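Local coordinates for protein Afp1 (Serratia entomophila, PDB 6RBN) that probably forms the inner tube of the anti-feeding prophage, a contractile injection system, by assembling with other copies of itself inside the surrounding sheath, at residues Y12-Y17 and E105-W110; V21-E26 and I64-G69; V28-A33 and N75-W80; S34-N39 and W110-A115. All coordinates share one frame; numbering follows the deposited sequence.

Contact 1 (Y12-Y17 and E105-W110)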
loop_
_atom_site.group_PDB
_atom_site.type_symbol
_atom_site.label_atom_id
_atom_site.label_comp_id
_atom_site.label_asym_id
_atom_site.label_seq_id
_atom_site.Cartn_x
_atom_site.Cartn_y
_atom_site.Cartn_z
ATOM N N TYR A 12 36.908 -1.587 23.412
ATOM C CA TYR A 12 36.215 -1.715 22.133
ATOM C C TYR A 12 37.107 -1.248 20.986
ATOM O O TYR A 12 37.983 -0.404 21.204
ATOM C CB TYR A 12 34.893 -0.926 22.092
ATOM C CG TYR A 12 33.729 -1.547 22.842
ATOM C CD1 TYR A 12 33.899 -2.664 23.643
ATOM C CD2 TYR A 12 32.439 -1.083 22.643
ATOM C CE1 TYR A 12 32.835 -3.240 24.298
ATOM C CE2 TYR A 12 31.367 -1.660 23.285
ATOM C CZ TYR A 12 31.571 -2.738 24.109
ATOM O OH TYR A 12 30.503 -3.316 24.749
ATOM N N PRO A 13 36.928 -1.777 19.771
ATOM C CA PRO A 13 37.765 -1.345 18.645
ATOM C C PRO A 13 37.491 0.095 18.247
ATOM O O PRO A 13 36.474 0.697 18.590
ATOM C CB PRO A 13 37.375 -2.307 17.524
ATOM C CG PRO A 13 36.788 -3.457 18.187
ATOM C CD PRO A 13 36.102 -2.936 19.394
ATOM N N ILE A 14 38.434 0.651 17.503
ATOM C CA ILE A 14 38.445 2.065 17.141
ATOM C C ILE A 14 37.930 2.195 15.713
ATOM O O ILE A 14 38.388 1.459 14.836
ATOM C CB ILE A 14 39.855 2.666 17.265
ATOM C CG1 ILE A 14 40.383 2.459 18.680
ATOM C CG2 ILE A 14 39.830 4.143 16.955
ATOM C CD1 ILE A 14 41.847 2.727 18.816
ATOM N N PRO A 15 36.978 3.083 15.444
ATOM C CA PRO A 15 36.532 3.292 14.064
ATOM C C PRO A 15 37.512 4.132 13.258
ATOM O O PRO A 15 38.486 4.672 13.783
ATOM C CB PRO A 15 35.194 4.010 14.234
ATOM C CG PRO A 15 35.311 4.697 15.535
ATOM C CD PRO A 15 36.131 3.807 16.406
ATOM N N THR A 16 37.234 4.245 11.959
ATOM C CA THR A 16 38.149 4.863 11.007
ATOM C C THR A 16 37.846 6.323 10.713
ATOM O O THR A 16 38.704 7.009 10.155
ATOM C CB THR A 16 38.130 4.118 9.671
ATOM O OG1 THR A 16 36.806 4.151 9.127
ATOM C CG2 THR A 16 38.556 2.700 9.834
ATOM N N TYR A 17 36.660 6.818 11.043
ATOM C CA TYR A 17 36.210 8.093 10.508
ATOM C C TYR A 17 36.765 9.301 11.247
ATOM O O TYR A 17 36.430 10.431 10.885
ATOM C CB TYR A 17 34.676 8.151 10.481
ATOM C CG TYR A 17 33.981 8.050 11.821
ATOM C CD1 TYR A 17 33.589 6.821 12.326
ATOM C CD2 TYR A 17 33.687 9.186 12.566
ATOM C CE1 TYR A 17 32.945 6.726 13.540
ATOM C CE2 TYR A 17 33.052 9.097 13.779
ATOM C CZ TYR A 17 32.684 7.866 14.258
ATOM O OH TYR A 17 32.044 7.777 15.467
ATOM N N GLU A 105 42.518 13.472 22.549
ATOM C CA GLU A 105 43.215 12.223 22.836
ATOM C C GLU A 105 43.612 11.577 21.521
ATOM O O GLU A 105 42.803 11.517 20.593
ATOM C CB GLU A 105 42.343 11.246 23.636
ATOM C CG GLU A 105 42.014 11.660 25.057
ATOM C CD GLU A 105 43.213 11.614 25.972
ATOM O OE1 GLU A 105 44.074 10.732 25.773
ATOM O OE2 GLU A 105 43.296 12.459 26.889
ATOM N N VAL A 106 44.848 11.108 21.443
ATOM C CA VAL A 106 45.322 10.286 20.336
ATOM C C VAL A 106 45.283 8.836 20.782
ATOM O O VAL A 106 45.846 8.486 21.824
ATOM C CB VAL A 106 46.736 10.700 19.901
ATOM C CG1 VAL A 106 47.313 9.694 18.937
ATOM C CG2 VAL A 106 46.694 12.061 19.250
ATOM N N LEU A 107 44.615 7.990 20.001
ATOM C CA LEU A 107 44.418 6.602 20.396
ATOM C C LEU A 107 45.521 5.703 19.844
ATOM O O LEU A 107 46.267 5.084 20.604
ATOM C CB LEU A 107 43.043 6.131 19.920
ATOM C CG LEU A 107 41.871 6.942 20.469
ATOM C CD1 LEU A 107 40.576 6.515 19.816
ATOM C CD2 LEU A 107 41.787 6.813 21.976
ATOM N N VAL A 108 45.623 5.621 18.518
ATOM C CA VAL A 108 46.679 4.899 17.814
ATOM C C VAL A 108 47.090 5.768 16.638
ATOM O O VAL A 108 46.232 6.227 15.880
ATOM C CB VAL A 108 46.221 3.510 17.314
ATOM C CG1 VAL A 108 47.280 2.869 16.444
ATOM C CG2 VAL A 108 45.900 2.569 18.462
ATOM N N SER A 109 48.388 6.011 16.482
ATOM C CA SER A 109 48.854 6.831 15.377
ATOM C C SER A 109 49.834 6.063 14.505
ATOM O O SER A 109 50.491 5.120 14.944
ATOM C CB SER A 109 49.499 8.125 15.877
ATOM O OG SER A 109 50.694 7.871 16.568
ATOM N N TRP A 110 49.909 6.491 13.248
ATOM C CA TRP A 110 50.795 5.928 12.236
ATOM C C TRP A 110 51.799 6.992 11.827
ATOM O O TRP A 110 51.408 8.081 11.401
ATOM C CB TRP A 110 49.998 5.461 11.019
ATOM C CG TRP A 110 49.298 4.162 11.185
ATOM C CD1 TRP A 110 49.712 2.954 10.727
ATOM C CD2 TRP A 110 48.076 3.926 11.888
ATOM N NE1 TRP A 110 48.819 1.980 11.083
ATOM C CE2 TRP A 110 47.804 2.551 11.799
ATOM C CE3 TRP A 110 47.180 4.744 12.577
ATOM C CZ2 TRP A 110 46.678 1.977 12.374
ATOM C CZ3 TRP A 110 46.066 4.175 13.145
ATOM C CH2 TRP A 110 45.822 2.804 13.041
#
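L107 and V108, the two residues that receive I14, are both backbone hydrogen-bonded to L98 of strand 92-99. Two residues facing one across an antiparallel sheet, with L107 at phi -93° and psi -62°, are consistent with a classic beta bulge. Here the chain turns a corner as it passes from strand 106-107 into strand 109-121 of the tail-tube beta barrel. The corner helps explain the contact, because the L107 and V108 side chains, although neighbours in sequence, both head toward segment 12-17 instead of taking opposite sides of the strand.

I14 sits in the loop that joins helix 8-11 to strand 19-23, and it brings two branches to this surface. Its longer arm ends in CD1, which rests on the root of the leucine, 3.8 Å from L107 CB. The shorter branch meets the far end of the same side chain, with I14 CG2 3.8 Å from L107 CD1. I14 CD1 is also 4.1 Å from L107 CD1, so that leucine methyl meets both branches of the isoleucine as the two side chains lie obliquely across each other. CG2 gets there because it stands opposite the backbone N, while CG1 takes the position beside that N (chi1 -56°). I14 also packs on L98, and thus on the strand that pairs with L107 and V108.

The loop also serves the assembly: the backbone of I14 is hydrogen-bonded to a second subunit, and Y12 meets F53 of a third subunit edge to face. On the valine side, I14 CD1 comes within 4.1 Å of V108 CG2.

Contact 2 (V21-E26 and I64-G69)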
loop_
_atom_site.group_PDB
_atom_site.type_symbol
_atom_site.label_atom_id
_atom_site.label_comp_id
_atom_site.label_asym_id
_atom_site.label_seq_id
_atom_site.Cartn_x
_atom_site.Cartn_y
_atom_site.Cartn_z
ATOM N N VAL A 21 45.767 14.553 10.500
ATOM C CA VAL A 21 46.944 14.358 9.666
ATOM C C VAL A 21 47.871 15.537 9.907
ATOM O O VAL A 21 47.603 16.652 9.445
ATOM C CB VAL A 21 46.589 14.227 8.181
ATOM C CG1 VAL A 21 47.847 14.111 7.347
ATOM C CG2 VAL A 21 45.702 13.024 7.945
ATOM N N THR A 22 48.948 15.302 10.645
ATOM C CA THR A 22 49.989 16.302 10.843
ATOM C C THR A 22 51.006 16.138 9.724
ATOM O O THR A 22 51.756 15.159 9.695
ATOM C CB THR A 22 50.643 16.149 12.211
ATOM O OG1 THR A 22 49.650 16.287 13.233
ATOM C CG2 THR A 22 51.697 17.212 12.405
ATOM N N LEU A 23 51.032 17.091 8.806
ATOM C CA LEU A 23 51.815 16.999 7.579
ATOM C C LEU A 23 53.014 17.929 7.728
ATOM O O LEU A 23 52.938 19.122 7.439
ATOM C CB LEU A 23 50.939 17.341 6.375
ATOM C CG LEU A 23 51.441 17.097 4.957
ATOM C CD1 LEU A 23 50.296 16.608 4.111
ATOM C CD2 LEU A 23 52.013 18.356 4.354
ATOM N N GLY A 24 54.125 17.372 8.196
ATOM C CA GLY A 24 55.312 18.161 8.437
ATOM C C GLY A 24 55.269 18.843 9.785
ATOM O O GLY A 24 55.513 18.216 10.817
ATOM N N ASP A 25 54.956 20.138 9.787
ATOM C CA ASP A 25 54.801 20.895 11.020
ATOM C C ASP A 25 53.403 21.484 11.160
ATOM O O ASP A 25 53.146 22.212 12.124
ATOM C CB ASP A 25 55.849 22.008 11.104
ATOM C CG ASP A 25 57.249 21.472 11.332
ATOM O OD1 ASP A 25 57.383 20.411 11.978
ATOM O OD2 ASP A 25 58.217 22.104 10.860
ATOM N N GLU A 26 52.499 21.185 10.232
ATOM C CA GLU A 26 51.152 21.730 10.247
ATOM C C GLU A 26 50.156 20.592 10.106
ATOM O O GLU A 26 50.454 19.551 9.521
ATOM C CB GLU A 26 50.940 22.740 9.115
ATOM C CG GLU A 26 51.776 23.993 9.232
ATOM C CD GLU A 26 51.556 24.939 8.073
ATOM O OE1 GLU A 26 50.833 24.561 7.128
ATOM O OE2 GLU A 26 52.109 26.058 8.102
ATOM N N ILE A 64 51.509 6.073 -0.313
ATOM C CA ILE A 64 50.485 6.602 0.577
ATOM C C ILE A 64 49.619 7.575 -0.201
ATOM O O ILE A 64 50.134 8.457 -0.894
ATOM C CB ILE A 64 51.136 7.271 1.798
ATOM C CG1 ILE A 64 51.916 6.219 2.573
ATOM C CG2 ILE A 64 50.106 7.937 2.683
ATOM C CD1 ILE A 64 52.847 6.785 3.561
ATOM N N THR A 65 48.303 7.413 -0.091
ATOM C CA THR A 65 47.335 8.233 -0.801
ATOM C C THR A 65 46.579 9.098 0.193
ATOM O O THR A 65 45.928 8.577 1.101
ATOM C CB THR A 65 46.361 7.357 -1.588
ATOM O OG1 THR A 65 47.063 6.668 -2.629
ATOM C CG2 THR A 65 45.245 8.191 -2.172
ATOM N N LEU A 66 46.668 10.412 0.020
ATOM C CA LEU A 66 45.894 11.378 0.786
ATOM C C LEU A 66 44.989 12.135 -0.172
ATOM O O LEU A 66 45.386 12.431 -1.301
ATOM C CB LEU A 66 46.802 12.361 1.524
ATOM C CG LEU A 66 47.738 11.837 2.609
ATOM C CD1 LEU A 66 48.630 12.951 3.104
ATOM C CD2 LEU A 66 46.950 11.260 3.747
ATOM N N SER A 67 43.775 12.449 0.265
ATOM C CA SER A 67 42.858 13.190 -0.588
ATOM C C SER A 67 42.050 14.175 0.240
ATOM O O SER A 67 41.521 13.815 1.293
ATOM C CB SER A 67 41.923 12.251 -1.351
ATOM O OG SER A 67 41.031 11.604 -0.472
ATOM N N LYS A 68 41.959 15.411 -0.242
ATOM C CA LYS A 68 41.182 16.453 0.408
ATOM C C LYS A 68 40.482 17.282 -0.656
ATOM O O LYS A 68 40.701 17.103 -1.855
ATOM C CB LYS A 68 42.054 17.350 1.286
ATOM C CG LYS A 68 43.040 18.189 0.512
ATOM C CD LYS A 68 43.796 19.100 1.443
ATOM C CE LYS A 68 42.867 20.176 1.963
ATOM N NZ LYS A 68 43.565 21.183 2.792
ATOM N N GLY A 69 39.645 18.211 -0.207
ATOM C CA GLY A 69 38.883 19.038 -1.114
ATOM C C GLY A 69 39.621 20.288 -1.541
ATOM O O GLY A 69 40.661 20.647 -0.997
#
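V21 opens the contact from strand 19-23, facing L66 of strand 63-69 across the interior of the tail-tube beta barrel. The two strands belong to one curled antiparallel sheet but are not neighbours in it, and V21 CA stands 9.4 Å from L66 CA, a spacing bridged by side chains alone. V21 approaches only loosely, its CG1 lying 4.5 Å from L66 CD1.

T22 turns to the other side of the strand, where it packs on R282 of the Afp2 chain, probably the sheath. L23 comes back to the interior and makes the closer touch, L23 CD1 to L66 CD1 at 4.1 Å. The two leucines pass alongside each other in opposite directions, overlapping at their outer methyls. L66 reaches that far because its CD1 is fully extended from the backbone (chi2 175°), and I137 and L139 of strand 134-140 flank it.

After L23 the chain reverses through a type II' turn ending at E26, with G24 taking the positive phi (83°) of the second position. This turn links strand 19-23 to strand 26-27 in a tight hairpin, and D25 at its tip packs on K269 of Afp2. Thus one short segment presents its inner side to the barrel core and its outer side to another protein. The hairpin is closed by the bond from L23 N to E26 O, 2.6 Å long.

Contact 3 (V28-A33 and N75-W80)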
loop_
_atom_site.group_PDB
_atom_site.type_symbol
_atom_site.label_atom_id
_atom_site.label_comp_id
_atom_site.label_asym_id
_atom_site.label_seq_id
_atom_site.Cartn_x
_atom_site.Cartn_y
_atom_site.Cartn_z
ATOM N N VAL A 28 46.775 19.378 8.364
ATOM C CA VAL A 28 45.991 19.651 7.167
ATOM C C VAL A 28 44.784 18.719 7.185
ATOM O O VAL A 28 44.942 17.515 7.420
ATOM C CB VAL A 28 46.835 19.465 5.896
ATOM C CG1 VAL A 28 45.999 19.699 4.657
ATOM C CG2 VAL A 28 48.031 20.397 5.910
ATOM N N PRO A 29 43.568 19.223 6.978
ATOM C CA PRO A 29 42.389 18.350 7.002
ATOM C C PRO A 29 42.280 17.533 5.722
ATOM O O PRO A 29 42.287 18.081 4.619
ATOM C CB PRO A 29 41.224 19.335 7.124
ATOM C CG PRO A 29 41.835 20.589 7.639
ATOM C CD PRO A 29 43.189 20.643 7.023
ATOM N N PHE A 30 42.163 16.218 5.874
ATOM C CA PHE A 30 42.011 15.311 4.748
ATOM C C PHE A 30 40.738 14.492 4.893
ATOM O O PHE A 30 40.192 14.337 5.986
ATOM C CB PHE A 30 43.217 14.377 4.615
ATOM C CG PHE A 30 44.449 15.052 4.104
ATOM C CD1 PHE A 30 44.622 15.261 2.752
ATOM C CD2 PHE A 30 45.427 15.487 4.972
ATOM C CE1 PHE A 30 45.751 15.885 2.276
ATOM C CE2 PHE A 30 46.559 16.109 4.499
ATOM C CZ PHE A 30 46.718 16.309 3.151
ATOM N N THR A 31 40.273 13.965 3.765
ATOM C CA THR A 31 39.087 13.124 3.716
ATOM C C THR A 31 39.443 11.648 3.817
ATOM O O THR A 31 38.817 10.902 4.573
ATOM C CB THR A 31 38.319 13.384 2.423
ATOM O OG1 THR A 31 38.023 14.777 2.332
ATOM C CG2 THR A 31 37.018 12.612 2.406
ATOM N N SER A 32 40.444 11.218 3.057
ATOM C CA SER A 32 40.860 9.828 3.030
ATOM C C SER A 32 42.356 9.735 3.285
ATOM O O SER A 32 43.096 10.704 3.115
ATOM C CB SER A 32 40.521 9.164 1.695
ATOM O OG SER A 32 39.123 9.135 1.480
ATOM N N ALA A 33 42.780 8.544 3.696
ATOM C CA ALA A 33 44.192 8.252 3.925
ATOM C C ALA A 33 44.354 6.744 3.827
ATOM O O ALA A 33 43.852 6.018 4.686
ATOM C CB ALA A 33 44.644 8.765 5.282
ATOM N N ASN A 75 46.536 26.679 -2.359
ATOM C CA ASN A 75 46.607 25.223 -2.433
ATOM C C ASN A 75 47.935 24.764 -1.857
ATOM O O ASN A 75 48.944 24.774 -2.555
ATOM C CB ASN A 75 46.428 24.766 -3.880
ATOM C CG ASN A 75 45.910 23.346 -4.002
ATOM O OD1 ASN A 75 45.476 22.937 -5.073
ATOM N ND2 ASN A 75 45.936 22.596 -2.907
ATOM N N ALA A 76 47.915 24.323 -0.598
ATOM C CA ALA A 76 49.146 23.979 0.101
ATOM C C ALA A 76 49.776 22.699 -0.423
ATOM O O ALA A 76 50.997 22.535 -0.332
ATOM C CB ALA A 76 48.880 23.855 1.598
ATOM N N MET A 77 48.978 21.790 -0.970
ATOM C CA MET A 77 49.509 20.604 -1.619
ATOM C C MET A 77 50.064 20.896 -3.003
ATOM O O MET A 77 50.771 20.051 -3.559
ATOM C CB MET A 77 48.432 19.520 -1.731
ATOM C CG MET A 77 47.916 18.986 -0.404
ATOM S SD MET A 77 49.174 18.226 0.633
ATOM C CE MET A 77 49.385 19.477 1.900
ATOM N N TYR A 78 49.754 22.057 -3.573
ATOM C CA TYR A 78 50.303 22.410 -4.874
ATOM C C TYR A 78 51.685 23.034 -4.763
ATOM O O TYR A 78 52.563 22.717 -5.567
ATOM C CB TYR A 78 49.361 23.352 -5.612
ATOM C CG TYR A 78 49.913 23.845 -6.923
ATOM C CD1 TYR A 78 50.024 23.000 -8.011
ATOM C CD2 TYR A 78 50.311 25.165 -7.072
ATOM C CE1 TYR A 78 50.526 23.448 -9.210
ATOM C CE2 TYR A 78 50.813 25.623 -8.266
ATOM C CZ TYR A 78 50.916 24.760 -9.329
ATOM O OH TYR A 78 51.417 25.217 -10.519
ATOM N N GLU A 79 51.916 23.914 -3.781
ATOM C CA GLU A 79 53.244 24.513 -3.677
ATOM C C GLU A 79 54.293 23.553 -3.141
ATOM O O GLU A 79 55.477 23.898 -3.148
ATOM C CB GLU A 79 53.257 25.770 -2.805
ATOM C CG GLU A 79 52.532 26.958 -3.396
ATOM C CD GLU A 79 51.193 27.196 -2.759
ATOM O OE1 GLU A 79 50.941 26.595 -1.694
ATOM O OE2 GLU A 79 50.395 27.974 -3.318
ATOM N N TRP A 80 53.896 22.372 -2.678
ATOM C CA TRP A 80 54.842 21.355 -2.252
ATOM C C TRP A 80 55.183 20.378 -3.367
ATOM O O TRP A 80 56.253 19.764 -3.329
ATOM C CB TRP A 80 54.280 20.641 -1.020
ATOM C CG TRP A 80 55.132 19.575 -0.432
ATOM C CD1 TRP A 80 56.470 19.630 -0.200
ATOM C CD2 TRP A 80 54.678 18.349 0.141
ATOM N NE1 TRP A 80 56.893 18.477 0.408
ATOM C CE2 TRP A 80 55.806 17.678 0.640
ATOM C CE3 TRP A 80 53.427 17.741 0.255
ATOM C CZ2 TRP A 80 55.721 16.430 1.242
ATOM C CZ3 TRP A 80 53.346 16.505 0.852
ATOM C CH2 TRP A 80 54.485 15.861 1.337
#
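A methionine sulfur set against the rim of a phenylalanine is what distinguishes this contact: M77 SD lies 5.3 Å from the centroid of the F30 ring and 86° off its normal, almost in the plane of the ring. This is a Met-aromatic contact of the edge-on kind, inside the beta-barrel subunit of the tail tube. It joins the loop leading into strand 32-34 to the turn beside the short, weakly bonded helix around 78-81.

The two side chains come from opposite directions and meet at their outer parts. F30 offers the far corner of its ring, with CZ 4.0 Å from M77 SD. M77 is bent rather than extended: chi2 of -60° folds the chain, and a further turn at the sulfur carries the terminal methyl over to V28. M77 CE then lies 4.3 Å from V28 CG2, so one methionine touches two residues of the loop, by sulfur on the aromatic and by methyl on the valine.

L23 packs against both F30 and M77, and I137 of strand 134-140 also packs on M77. Beyond the loop, S32 and A33 of strand 32-34 pair with a strand of a second subunit, continuing the sheet across the interface.

The residues after M77 have ties of their own: E79 forms a salt bridge with K74, and W80 NE1 is hydrogen-bonded to E90 O. Within the turn itself, Y78 N donates to N75 O at 3.0 Å, and E79 N makes a weaker, longer bond to the same oxygen.

Contact 4 (S34-N39 and W110-A115)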
loop_
_atom_site.group_PDB
_atom_site.type_symbol
_atom_site.label_atom_id
_atom_site.label_comp_id
_atom_site.label_asym_id
_atom_site.label_seq_id
_atom_site.Cartn_x
_atom_site.Cartn_y
_atom_site.Cartn_z
ATOM N N SER A 34 45.039 6.273 2.793
ATOM C CA SER A 34 45.187 4.846 2.567
ATOM C C SER A 34 46.613 4.521 2.151
ATOM O O SER A 34 47.386 5.399 1.764
ATOM C CB SER A 34 44.207 4.348 1.499
ATOM O OG SER A 34 44.504 4.915 0.238
ATOM N N GLY A 35 46.952 3.241 2.245
ATOM C CA GLY A 35 48.228 2.755 1.769
ATOM C C GLY A 35 49.353 2.775 2.771
ATOM O O GLY A 35 50.519 2.823 2.367
ATOM N N LEU A 36 49.054 2.735 4.064
ATOM C CA LEU A 36 50.090 2.824 5.089
ATOM C C LEU A 36 50.487 1.421 5.540
ATOM O O LEU A 36 50.417 1.062 6.712
ATOM C CB LEU A 36 49.612 3.682 6.257
ATOM C CG LEU A 36 49.649 5.205 6.074
ATOM C CD1 LEU A 36 48.452 5.757 5.318
ATOM C CD2 LEU A 36 49.795 5.897 7.395
ATOM N N ASP A 37 50.951 0.637 4.577
ATOM C CA ASP A 37 51.227 -0.773 4.785
ATOM C C ASP A 37 52.676 -0.980 5.211
ATOM O O ASP A 37 53.517 -0.088 5.107
ATOM C CB ASP A 37 50.943 -1.562 3.507
ATOM C CG ASP A 37 49.514 -1.409 3.040
ATOM O OD1 ASP A 37 48.643 -1.085 3.871
ATOM O OD2 ASP A 37 49.254 -1.621 1.837
ATOM N N ILE A 38 52.956 -2.184 5.701
ATOM C CA ILE A 38 54.311 -2.639 5.999
ATOM C C ILE A 38 54.474 -3.953 5.248
ATOM O O ILE A 38 53.982 -4.991 5.696
ATOM C CB ILE A 38 54.560 -2.824 7.500
ATOM C CG1 ILE A 38 54.377 -1.511 8.250
ATOM C CG2 ILE A 38 55.959 -3.345 7.749
ATOM C CD1 ILE A 38 54.367 -1.680 9.741
ATOM N N ASN A 39 55.153 -3.919 4.106
ATOM C CA ASN A 39 55.270 -5.072 3.227
ATOM C C ASN A 39 56.715 -5.543 3.164
ATOM O O ASN A 39 57.636 -4.728 3.126
ATOM C CB ASN A 39 54.791 -4.734 1.819
ATOM C CG ASN A 39 53.307 -4.478 1.751
ATOM O OD1 ASN A 39 52.514 -5.189 2.359
ATOM N ND2 ASN A 39 52.920 -3.454 1.005
ATOM N N TRP A 110 49.909 6.491 13.248
ATOM C CA TRP A 110 50.795 5.928 12.236
ATOM C C TRP A 110 51.799 6.992 11.827
ATOM O O TRP A 110 51.408 8.081 11.401
ATOM C CB TRP A 110 49.998 5.461 11.019
ATOM C CG TRP A 110 49.298 4.162 11.185
ATOM C CD1 TRP A 110 49.712 2.954 10.727
ATOM C CD2 TRP A 110 48.076 3.926 11.888
ATOM N NE1 TRP A 110 48.819 1.980 11.083
ATOM C CE2 TRP A 110 47.804 2.551 11.799
ATOM C CE3 TRP A 110 47.180 4.744 12.577
ATOM C CZ2 TRP A 110 46.678 1.977 12.374
ATOM C CZ3 TRP A 110 46.066 4.175 13.145
ATOM C CH2 TRP A 110 45.822 2.804 13.041
ATOM N N ASN A 111 53.082 6.679 11.951
ATOM C CA ASN A 111 54.145 7.614 11.620
ATOM C C ASN A 111 54.751 7.269 10.270
ATOM O O ASN A 111 54.939 6.098 9.940
ATOM C CB ASN A 111 55.233 7.605 12.690
ATOM C CG ASN A 111 54.724 8.056 14.029
ATOM O OD1 ASN A 111 54.710 7.293 14.989
ATOM N ND2 ASN A 111 54.292 9.304 14.103
ATOM N N VAL A 112 55.054 8.305 9.492
ATOM C CA VAL A 112 55.626 8.181 8.157
ATOM C C VAL A 112 56.883 9.038 8.120
ATOM O O VAL A 112 56.848 10.200 8.528
ATOM C CB VAL A 112 54.619 8.624 7.082
ATOM C CG1 VAL A 112 55.250 8.647 5.734
ATOM C CG2 VAL A 112 53.407 7.716 7.083
ATOM N N SER A 113 57.995 8.468 7.655
ATOM C CA SER A 113 59.296 9.064 7.945
ATOM C C SER A 113 59.668 10.188 6.980
ATOM O O SER A 113 59.840 11.337 7.393
ATOM C CB SER A 113 60.368 7.982 7.943
ATOM O OG SER A 113 61.647 8.534 8.188
ATOM N N ASN A 114 59.825 9.881 5.693
ATOM C CA ASN A 114 60.261 10.884 4.714
ATOM C C ASN A 114 59.352 10.788 3.497
ATOM O O ASN A 114 59.639 10.049 2.555
ATOM C CB ASN A 114 61.720 10.700 4.327
ATOM C CG ASN A 114 62.671 11.127 5.413
ATOM O OD1 ASN A 114 62.467 12.145 6.069
ATOM N ND2 ASN A 114 63.732 10.356 5.603
ATOM N N ALA A 115 58.272 11.555 3.510
ATOM C CA ALA A 115 57.301 11.534 2.430
ATOM C C ALA A 115 57.511 12.726 1.510
ATOM O O ALA A 115 57.813 13.828 1.965
ATOM C CB ALA A 115 55.878 11.537 2.981
#
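Apolar packing joins L36 to W110 and V112, and one methyl does most of the work. L36 CD2 lies 3.7 Å from W110 CB, so it sits where the indole leaves the backbone and not squarely against the ring system. With W110 CG beside the backbone N (chi1 -78°), the start of the indole also comes within 4.2 Å of L36 CD2, measured to that CG. The same methyl is 4.1 Å from V112 CG2. W110 and V112 are two apart on strand 109-121 and show their side chains to the same side; L36 enters between them, its side chain at about a right angle to that of V112. I64 packs on both L36 and V112, and I96 on L36, closing this patch into the barrel core.

Backbone geometry accounts for how L36 is delivered. It is the centre of an inverse gamma turn, with a weak bond from D37 N to G35 O of 3.1 Å. G35 before it has a positive phi of 90°. The kink lets the chain leave strand 32-34 and set out along strand 38-46 while L36 dips inward.

Polar and aromatic links to a second subunit flank the patch. L36 O receives a weak hydrogen bond from S122 OG of that chain, and F125 of the same subunit meets W110 edge to face. Further along, I38 and N39 pair with one of its strands in antiparallel fashion. A buried anchor followed closely by strand pairing with a neighbouring subunit is consistent with the tail-tube fold, in which adjacent subunits join through a continuous sheet.

All four contacts are essentially apolar and buried, and they differ in how far they lie from the chain's centre. Contact 4 and contact 2 lie closest to the middle of the chain; contact 1 is furthest out. Contacts 2 and 3 are close neighbours, about 5 Å between centres, and are tied by backbone bonds, with T31 N 2.8 Å from S67 O; contact 3 alone brings in sulfur and an aromatic edge. Contact 4 meets contact 2 through I64, while contacts 1 and 4 both use strand 109-121 and share W110. Contacts 1, 3 and 4 reach the second subunit; contacts 2 and 4 border Afp2.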